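Local coordinates for protein 2-hydroxyisocaproyl-CoA dehydratase activator (Clostridium difficile, PDB 4EHU) that uses ATP hydrolysis to drive transfer of one electron from its [4Fe-4S] cluster to (R)-2-hydroxyisocaproyl-CoA dehydratase, activating that enzyme for leucine fermentation, at residues G130-V135 with T191-R196; G148-N153 with D184-I189. One frame throughout, in Å; residues are numbered along the deposited sequence.

Contact 1 (G130-V135 with T191-R196); sequences GRFLDV and TSVAKR. With ANP (phosphoaminophosphonic acid-adenylate ester), chain D.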
ATOM      1  N   GLY A 130       5.879   9.991  -1.250  1.00 18.19           N
ATOM      2  CA  GLY A 130       5.030  11.154  -1.149  1.00 19.54           C
ATOM      3  C   GLY A 130       3.543  10.828  -1.089  1.00 18.43           C
ATOM      4  O   GLY A 130       2.776  11.569  -0.497  1.00 19.91           O
ATOM      5  N   ARG A 131       3.140   9.731  -1.721  0.59 17.42           N
ATOM      6  CA  ARG A 131       1.739   9.338  -1.708  0.59 18.61           C
ATOM      7  C   ARG A 131       1.271   9.092  -0.279  0.59 23.63           C
ATOM      8  O   ARG A 131       0.174   9.483   0.094  0.59 20.17           O
ATOM      9  CB  ARG A 131       1.539   8.063  -2.517  0.59 18.58           C
ATOM     10  CG  ARG A 131       0.083   7.693  -2.676  0.59 23.69           C
ATOM     11  CD  ARG A 131      -0.693   8.852  -3.283  0.59 25.76           C
ATOM     12  NE  ARG A 131      -2.058   8.465  -3.591  0.59 29.08           N
ATOM     13  CZ  ARG A 131      -2.450   7.993  -4.768  0.59 24.67           C
ATOM     14  NH1 ARG A 131      -1.588   7.863  -5.766  0.59 24.28           N
ATOM     15  NH2 ARG A 131      -3.709   7.652  -4.944  0.59 27.81           N
ATOM     16  N   PHE A 132       2.103   8.419   0.505  1.00 17.09           N
ATOM     17  CA  PHE A 132       1.785   8.143   1.910  1.00 17.43           C
ATOM     18  C   PHE A 132       1.548   9.479   2.635  1.00 19.89           C
ATOM     19  O   PHE A 132       0.572   9.642   3.358  1.00 19.29           O
ATOM     20  CB  PHE A 132       2.934   7.342   2.547  1.00 17.14           C
ATOM     21  CG  PHE A 132       2.759   7.014   4.029  1.00 15.16           C
ATOM     22  CD1 PHE A 132       2.229   5.792   4.411  1.00 15.74           C
ATOM     23  CD2 PHE A 132       3.203   7.892   5.020  1.00 17.42           C
ATOM     24  CE1 PHE A 132       2.104   5.451   5.756  1.00 17.85           C
ATOM     25  CE2 PHE A 132       3.081   7.564   6.357  1.00 18.11           C
ATOM     26  CZ  PHE A 132       2.528   6.340   6.735  1.00 17.74           C
ATOM     27  N   LEU A 133       2.435  10.435   2.421  1.00 18.77           N
ATOM     28  CA  LEU A 133       2.325  11.730   3.099  1.00 17.55           C
ATOM     29  C   LEU A 133       1.104  12.482   2.603  1.00 17.49           C
ATOM     30  O   LEU A 133       0.419  13.117   3.382  1.00 20.58           O
ATOM     31  CB  LEU A 133       3.597  12.556   2.877  1.00 16.31           C
ATOM     32  CG  LEU A 133       4.805  11.899   3.548  1.00 16.70           C
ATOM     33  CD1 LEU A 133       6.132  12.479   3.009  1.00 19.87           C
ATOM     34  CD2 LEU A 133       4.745  12.095   5.069  1.00 17.91           C
ATOM     35  N   ASP A 134       0.820  12.409   1.304  1.00 20.43           N
ATOM     36  CA  ASP A 134      -0.310  13.144   0.763  1.00 27.45           C
ATOM     37  C   ASP A 134      -1.597  12.573   1.359  1.00 23.63           C
ATOM     38  O   ASP A 134      -2.510  13.315   1.731  1.00 27.40           O
ATOM     39  CB  ASP A 134      -0.335  13.067  -0.774  1.00 27.52           C
ATOM     40  CG  ASP A 134       0.907  13.694  -1.421  1.00 31.72           C
ATOM     41  OD1 ASP A 134       1.626  14.469  -0.754  1.00 29.47           O
ATOM     42  OD2 ASP A 134       1.160  13.402  -2.608  1.00 33.03           O
ATOM     43  N   VAL A 135      -1.654  11.249   1.480  1.00 22.43           N
ATOM     44  CA  VAL A 135      -2.809  10.581   2.085  1.00 19.53           C
ATOM     45  C   VAL A 135      -2.996  10.999   3.544  1.00 24.60           C
ATOM     46  O   VAL A 135      -4.112  11.307   3.975  1.00 27.90           O
ATOM     47  CB  VAL A 135      -2.672   9.040   1.999  1.00 24.84           C
ATOM     48  CG1 VAL A 135      -3.631   8.362   2.945  1.00 24.60           C
ATOM     49  CG2 VAL A 135      -2.923   8.564   0.557  1.00 23.42           C
ATOM     50  N   THR A 191       8.269   9.355  10.784  1.00 14.01           N
ATOM     51  CA  THR A 191       9.104   8.243  11.156  1.00 14.01           C
ATOM     52  C   THR A 191       8.727   7.012  10.315  1.00 17.01           C
ATOM     53  O   THR A 191       9.600   6.292   9.883  1.00 15.35           O
ATOM     54  CB  THR A 191       8.972   7.959  12.652  1.00 15.87           C
ATOM     55  OG1 THR A 191       9.625   9.023  13.348  1.00 15.18           O
ATOM     56  CG2 THR A 191       9.627   6.604  13.009  1.00 15.52           C
ATOM     57  N   SER A 192       7.443   6.813  10.050  1.00 14.78           N
ATOM     58  CA  SER A 192       7.029   5.715   9.156  1.00 14.52           C
ATOM     59  C   SER A 192       7.739   5.775   7.804  1.00 16.16           C
ATOM     60  O   SER A 192       8.291   4.780   7.335  1.00 16.75           O
ATOM     61  CB  SER A 192       5.522   5.761   8.939  1.00 19.32           C
ATOM     62  OG  SER A 192       4.853   5.386  10.125  1.00 23.93           O
ATOM     63  N   VAL A 193       7.741   6.948   7.181  1.00 15.26           N
ATOM     64  CA  VAL A 193       8.337   7.081   5.853  1.00 16.57           C
ATOM     65  C   VAL A 193       9.834   6.844   5.979  1.00 15.85           C
ATOM     66  O   VAL A 193      10.427   6.096   5.199  1.00 16.02           O
ATOM     67  CB  VAL A 193       8.068   8.471   5.283  1.00 17.00           C
ATOM     68  CG1 VAL A 193       8.948   8.738   4.023  1.00 14.92           C
ATOM     69  CG2 VAL A 193       6.577   8.611   4.986  1.00 15.46           C
ATOM     70  N   ALA A 194      10.435   7.463   6.995  1.00 15.52           N
ATOM     71  CA  ALA A 194      11.876   7.416   7.149  1.00 13.93           C
ATOM     72  C   ALA A 194      12.366   6.007   7.425  1.00 17.28           C
ATOM     73  O   ALA A 194      13.421   5.619   6.937  1.00 18.27           O
ATOM     74  CB  ALA A 194      12.334   8.402   8.274  1.00 14.31           C
ATOM     75  N   LYS A 195      11.613   5.233   8.199  1.00 17.58           N
ATOM     76  CA  LYS A 195      11.999   3.845   8.443  1.00 15.16           C
ATOM     77  C   LYS A 195      11.995   3.046   7.157  1.00 15.47           C
ATOM     78  O   LYS A 195      12.883   2.244   6.921  1.00 18.90           O
ATOM     79  CB  LYS A 195      11.071   3.188   9.464  1.00 18.69           C
ATOM     80  CG  LYS A 195      11.418   3.666  10.870  1.00 20.58           C
ATOM     81  CD  LYS A 195      10.722   2.882  11.954  1.00 31.60           C
ATOM     82  CE  LYS A 195      11.240   3.307  13.344  1.00 45.71           C
ATOM     83  NZ  LYS A 195      12.725   3.148  13.508  1.00 44.70           N
ATOM     84  N   ARG A 196      11.004   3.283   6.314  0.56 15.15           N
ATOM     85  CA  ARG A 196      10.902   2.493   5.092  0.56 17.46           C
ATOM     86  C   ARG A 196      11.989   2.837   4.071  0.56 18.89           C
ATOM     87  O   ARG A 196      12.522   1.939   3.396  0.56 17.63           O
ATOM     88  CB  ARG A 196       9.522   2.649   4.478  0.56 16.76           C
ATOM     89  CG  ARG A 196       9.362   1.877   3.211  0.56 14.92           C
ATOM     90  CD  ARG A 196       7.911   1.661   2.884  0.56 19.61           C
ATOM     91  NE  ARG A 196       7.808   1.172   1.513  0.56 15.29           N
ATOM     92  CZ  ARG A 196       8.061  -0.079   1.159  0.56 22.20           C
ATOM     93  NH1 ARG A 196       8.421  -0.974   2.072  0.56 35.06           N
ATOM     94  NH2 ARG A 196       7.967  -0.441  -0.116  0.56 23.97           N
TER
HETATM   95  PG  ANP D 302       8.085  10.030  -9.007  1.00 18.56           P
HETATM   96  O1G ANP D 302       7.613   9.538 -10.371  1.00 19.89           O
HETATM   97  O2G ANP D 302       9.524  10.473  -9.081  1.00 19.33           O
HETATM   98  O3G ANP D 302       7.833   9.058  -7.923  1.00 20.61           O
HETATM   99  PB  ANP D 302       7.448  12.989  -8.873  1.00 19.07           P
HETATM  100  O1B ANP D 302       6.338  13.717  -9.586  1.00 21.23           O
HETATM  101  O2B ANP D 302       8.862  13.210  -9.413  1.00 17.41           O
HETATM  102  N3B ANP D 302       6.996  11.326  -8.727  1.00 18.01           N
HETATM  103  PA  ANP D 302       8.181  14.842  -6.758  1.00 18.79           P
HETATM  104  O1A ANP D 302       7.799  15.991  -7.622  1.00 19.66           O
HETATM  105  O2A ANP D 302       9.631  14.483  -6.520  1.00 17.97           O
HETATM  106  O3A ANP D 302       7.468  13.501  -7.326  1.00 18.26           O
HETATM  107  O5' ANP D 302       7.484  14.918  -5.312  1.00 18.30           O
HETATM  108  C5' ANP D 302       6.057  14.918  -5.197  1.00 19.73           C
HETATM  109  C4' ANP D 302       5.684  15.157  -3.738  1.00 26.26           C
HETATM  110  O4' ANP D 302       6.513  15.993  -2.944  1.00 22.75           O
HETATM  111  C3' ANP D 302       4.289  15.009  -3.159  1.00 23.33           C
HETATM  112  O3' ANP D 302       3.865  13.639  -3.178  1.00 22.02           O
HETATM  113  C2' ANP D 302       4.447  15.617  -1.760  1.00 25.59           C
HETATM  114  O2' ANP D 302       4.411  14.623  -0.720  1.00 25.85           O
HETATM  115  C1' ANP D 302       5.808  16.312  -1.739  1.00 22.88           C
HETATM  116  N9  ANP D 302       5.720  17.784  -1.715  1.00 21.97           N
HETATM  117  C8  ANP D 302       5.389  18.594  -2.741  1.00 23.52           C
HETATM  118  N7  ANP D 302       5.468  19.896  -2.369  1.00 23.49           N
HETATM  119  C5  ANP D 302       5.868  19.903  -1.074  1.00 20.90           C
HETATM  120  C6  ANP D 302       6.163  20.928  -0.070  1.00 22.14           C
HETATM  121  N6  ANP D 302       6.013  22.235  -0.393  1.00 23.58           N
HETATM  122  N1  ANP D 302       6.567  20.517   1.159  1.00 20.67           N
HETATM  123  C2  ANP D 302       6.717  19.224   1.479  1.00 22.10           C
HETATM  124  N3  ANP D 302       6.455  18.233   0.612  1.00 20.97           N
HETATM  125  C4  ANP D 302       6.046  18.515  -0.650  1.00 20.77           C
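Phe132 and Val193 form the tightest pair of this apolar contact: Phe132 CD2 lies 3.4 Å from Val193 CG2, and the two side chains point in opposite senses as they pass. The methyl reaches the ring obliquely. Phe132 CG stands anti to the backbone N (chi1 178°), which carries the ring to the neighbouring helix, where its far end, CZ, meets Ser192 CB at 3.8 Å. Leu133 adds a second contact to the same methyl, its CD2 being 3.9 Å from Val193 CG2, the two side chains lying roughly perpendicular. The segments run nearly antiparallel, at 170°, and their axes approach to 10.4 Å, within the nucleotide-binding core of an actin-fold ATPase. Ile222 of helix 220-230 touches both Leu133 and Val193, and the Phe132 side chain is about 6 Å from the iron-sulfur cluster. Polar bonding belongs to another face of helix 130-140, where Asp134 takes both ribose hydroxyls of the bound ATP analogue ADPNP: O2' donates to Asp134 OD1 and O3' to Asp134 OD2, each at 2.8 Å. Gly130, lacking a side chain, brings its CA to 3.4 Å from O3' of ADPNP; a CB there would collide with this hydroxyl.

Contact 2 (G148-N153 with D184-I189); sequences GSISMN and DIVAGI. With ACT (acetate ion), chain I.
Ser151 OG sits among several polar groups: in one of two modelled positions of Ser151, it is 2.8 Å from Gly148 O, one turn back in its own helix, and 2.9 Å from O of an acetate ion, probably a crystallisation additive. Arg224 NH2 is hydrogen-bonded to both Gly148 O and the acetate. Ser151 OG falls between the backbone N and the carbonyl carbon (chi1 69°), a position that turns it back toward Gly148 while CB, beside the other helix, is the atom that touches it. That CB meets Val186 CG1 at 3.7 Å, and the closest CA pair, Ser151 and Ala187, is 5.1 Å apart, so the backbones come near each other where the side chains are small. No hydrogen bond crosses between the segments. In this actin-fold ATPase the contact seats the short helix 147-151 against the early part of the long helix 182-204, whose Val186 also touches Ile140 of helix 130-140. Apolar packing continues at Ile150, where CG2 lies 3.9 Å from Val186 CG2. Val186 thus divides its branches, CG1 going to Ser151 and CG2 to Ile150. Nearby, Asp184 OD1 accepts hydrogen bonds from Ser154 OG and Asn156 N, tying helix 182-204 to the loop that follows residues 148-153. The acetate methyl carbon CH3 lies 3.9 Å from Ala187 CB.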
ATOM      1  N   GLY A 148       6.460  19.623   7.908  1.00 17.92           N
ATOM      2  CA  GLY A 148       7.802  19.747   8.444  1.00 17.58           C
ATOM      3  C   GLY A 148       7.818  20.646   9.669  1.00 19.74           C
ATOM      4  O   GLY A 148       8.391  20.309  10.710  1.00 18.93           O
ATOM      5  N   SER A 149       7.180  21.803   9.546  0.60 19.12           N
ATOM      6  CA  SER A 149       7.202  22.796  10.613  0.60 19.55           C
ATOM      7  C   SER A 149       6.387  22.286  11.804  0.60 17.54           C
ATOM      8  O   SER A 149       6.774  22.477  12.964  0.60 22.99           O
ATOM      9  CB  SER A 149       6.648  24.125  10.096  0.60 26.79           C
ATOM     10  OG  SER A 149       6.482  25.071  11.145  0.60 26.61           O
ATOM     11  N   ILE A 150       5.264  21.632  11.529  1.00 19.80           N
ATOM     12  CA  ILE A 150       4.418  21.125  12.610  1.00 19.39           C
ATOM     13  C   ILE A 150       5.196  20.101  13.425  1.00 22.32           C
ATOM     14  O   ILE A 150       5.166  20.122  14.666  1.00 18.94           O
ATOM     15  CB  ILE A 150       3.129  20.510  12.056  1.00 22.17           C
ATOM     16  CG1 ILE A 150       2.192  21.643  11.621  1.00 28.05           C
ATOM     17  CG2 ILE A 150       2.451  19.611  13.108  1.00 23.72           C
ATOM     18  CD1 ILE A 150       1.073  21.195  10.702  1.00 27.25           C
ATOM     19  N   SER A 151       5.907  19.211  12.735  0.59 19.69           N
ATOM     20  CA  SER A 151       6.585  18.091  13.392  0.59 16.46           C
ATOM     21  C   SER A 151       7.699  18.588  14.331  0.59 17.09           C
ATOM     22  O   SER A 151       8.039  17.902  15.297  0.59 17.96           O
ATOM     23  CB  SER A 151       7.151  17.117  12.346  0.59 19.24           C
ATOM     24  OG  SER A 151       8.222  17.712  11.648  0.59 17.95           O
ATOM     25  N   MET A 152       8.268  19.762  14.048  1.00 17.46           N
ATOM     26  CA  MET A 152       9.289  20.329  14.936  1.00 20.30           C
ATOM     27  C   MET A 152       8.810  20.400  16.377  1.00 20.71           C
ATOM     28  O   MET A 152       9.629  20.361  17.313  1.00 21.87           O
ATOM     29  CB  MET A 152       9.682  21.752  14.511  1.00 25.93           C
ATOM     30  CG  MET A 152      10.259  21.840  13.121  1.00 22.55           C
ATOM     31  SD  MET A 152      10.646  23.571  12.787  1.00 29.87           S
ATOM     32  CE  MET A 152      11.665  23.387  11.322  1.00 31.87           C
ATOM     33  N   ASN A 153       7.507  20.599  16.580  1.00 17.20           N
ATOM     34  CA  ASN A 153       6.980  20.760  17.936  1.00 19.44           C
ATOM     35  C   ASN A 153       6.774  19.455  18.689  1.00 17.24           C
ATOM     36  O   ASN A 153       6.415  19.469  19.861  1.00 17.92           O
ATOM     37  CB  ASN A 153       5.645  21.509  17.909  1.00 23.36           C
ATOM     38  CG  ASN A 153       5.791  22.925  17.404  1.00 26.92           C
ATOM     39  OD1 ASN A 153       6.752  23.615  17.738  1.00 25.66           O
ATOM     40  ND2 ASN A 153       4.839  23.362  16.589  1.00 33.48           N
ATOM     41  N   ASP A 184       2.702  15.340  17.314  1.00 16.26           N
ATOM     42  CA  ASP A 184       3.187  13.985  17.600  1.00 14.38           C
ATOM     43  C   ASP A 184       2.674  12.960  16.592  1.00 20.06           C
ATOM     44  O   ASP A 184       3.361  11.996  16.300  1.00 16.80           O
ATOM     45  CB  ASP A 184       2.795  13.561  19.023  1.00 18.99           C
ATOM     46  CG  ASP A 184       3.544  14.376  20.083  1.00 18.63           C
ATOM     47  OD1 ASP A 184       4.726  14.703  19.826  1.00 18.75           O
ATOM     48  OD2 ASP A 184       2.946  14.707  21.150  1.00 21.13           O
ATOM     49  N   ILE A 185       1.469  13.184  16.079  1.00 17.14           N
ATOM     50  CA  ILE A 185       0.919  12.352  14.996  1.00 19.80           C
ATOM     51  C   ILE A 185       1.754  12.539  13.748  1.00 21.81           C
ATOM     52  O   ILE A 185       2.156  11.567  13.108  1.00 18.79           O
ATOM     53  CB  ILE A 185      -0.554  12.711  14.689  1.00 20.56           C
ATOM     54  CG1 ILE A 185      -1.434  12.397  15.905  1.00 21.43           C
ATOM     55  CG2 ILE A 185      -1.069  11.938  13.448  1.00 19.76           C
ATOM     56  CD1 ILE A 185      -2.858  12.877  15.739  1.00 23.87           C
ATOM     57  N   VAL A 186       2.042  13.793  13.413  1.00 16.75           N
ATOM     58  CA  VAL A 186       2.886  14.093  12.252  1.00 16.63           C
ATOM     59  C   VAL A 186       4.299  13.514  12.412  1.00 18.94           C
ATOM     60  O   VAL A 186       4.833  12.938  11.456  1.00 16.34           O
ATOM     61  CB  VAL A 186       2.968  15.606  11.988  1.00 17.41           C
ATOM     62  CG1 VAL A 186       3.963  15.911  10.857  1.00 20.01           C
ATOM     63  CG2 VAL A 186       1.585  16.154  11.647  1.00 21.33           C
ATOM     64  N   ALA A 187       4.919  13.647  13.589  1.00 16.32           N
ATOM     65  CA  ALA A 187       6.248  13.054  13.757  1.00 15.13           C
ATOM     66  C   ALA A 187       6.185  11.548  13.495  1.00 14.54           C
ATOM     67  O   ALA A 187       7.111  10.997  12.905  1.00 15.57           O
ATOM     68  CB  ALA A 187       6.842  13.329  15.167  1.00 15.10           C
ATOM     69  N   GLY A 188       5.124  10.886  13.959  1.00 14.53           N
ATOM     70  CA  GLY A 188       4.996   9.444  13.755  1.00 16.74           C
ATOM     71  C   GLY A 188       4.880   9.108  12.284  1.00 17.75           C
ATOM     72  O   GLY A 188       5.462   8.142  11.834  1.00 15.96           O
ATOM     73  N   ILE A 189       4.109   9.906  11.555  1.00 17.01           N
ATOM     74  CA  ILE A 189       3.959   9.746  10.107  1.00 17.09           C
ATOM     75  C   ILE A 189       5.326   9.881   9.406  1.00 16.22           C
ATOM     76  O   ILE A 189       5.660   9.105   8.521  1.00 16.59           O
ATOM     77  CB  ILE A 189       2.963  10.804   9.588  1.00 19.59           C
ATOM     78  CG1 ILE A 189       1.519  10.360   9.905  1.00 19.94           C
ATOM     79  CG2 ILE A 189       3.164  11.066   8.093  1.00 22.32           C
ATOM     80  CD1 ILE A 189       0.519  11.532   9.810  1.00 24.50           C
TER
HETATM   81  C   ACT I 307      10.859  16.314  14.328  1.00 29.39           C
HETATM   82  O   ACT I 307      10.435  16.481  13.159  1.00 27.69           O
HETATM   83  OXT ACT I 307      11.798  17.059  14.719  1.00 29.85           O
HETATM   84  CH3 ACT I 307      10.248  15.284  15.234  1.00 23.08           C

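How the contacts relate
Both contacts use helix 182-204, contact 2 its earlier residues and contact 1 those that follow, and their centres are 12 Å apart. Along the chain contact 2 is nested inside contact 1: helix 130-140 and then helix 147-151 come first, and the long helix returns to pack on both. The contacts also touch directly, Leu133 CD2 lying 3.6 Å from Ile189 CG2, so the two contacts meet through apolar side chains. One long helix therefore joins two successive helices of the actin-type ATPase fold. Contact 1 lies near the nucleotide and the iron-sulfur cluster, whereas the centre of contact 2 is about 21 Å from the chain's centre, that of contact 1 about 14 Å.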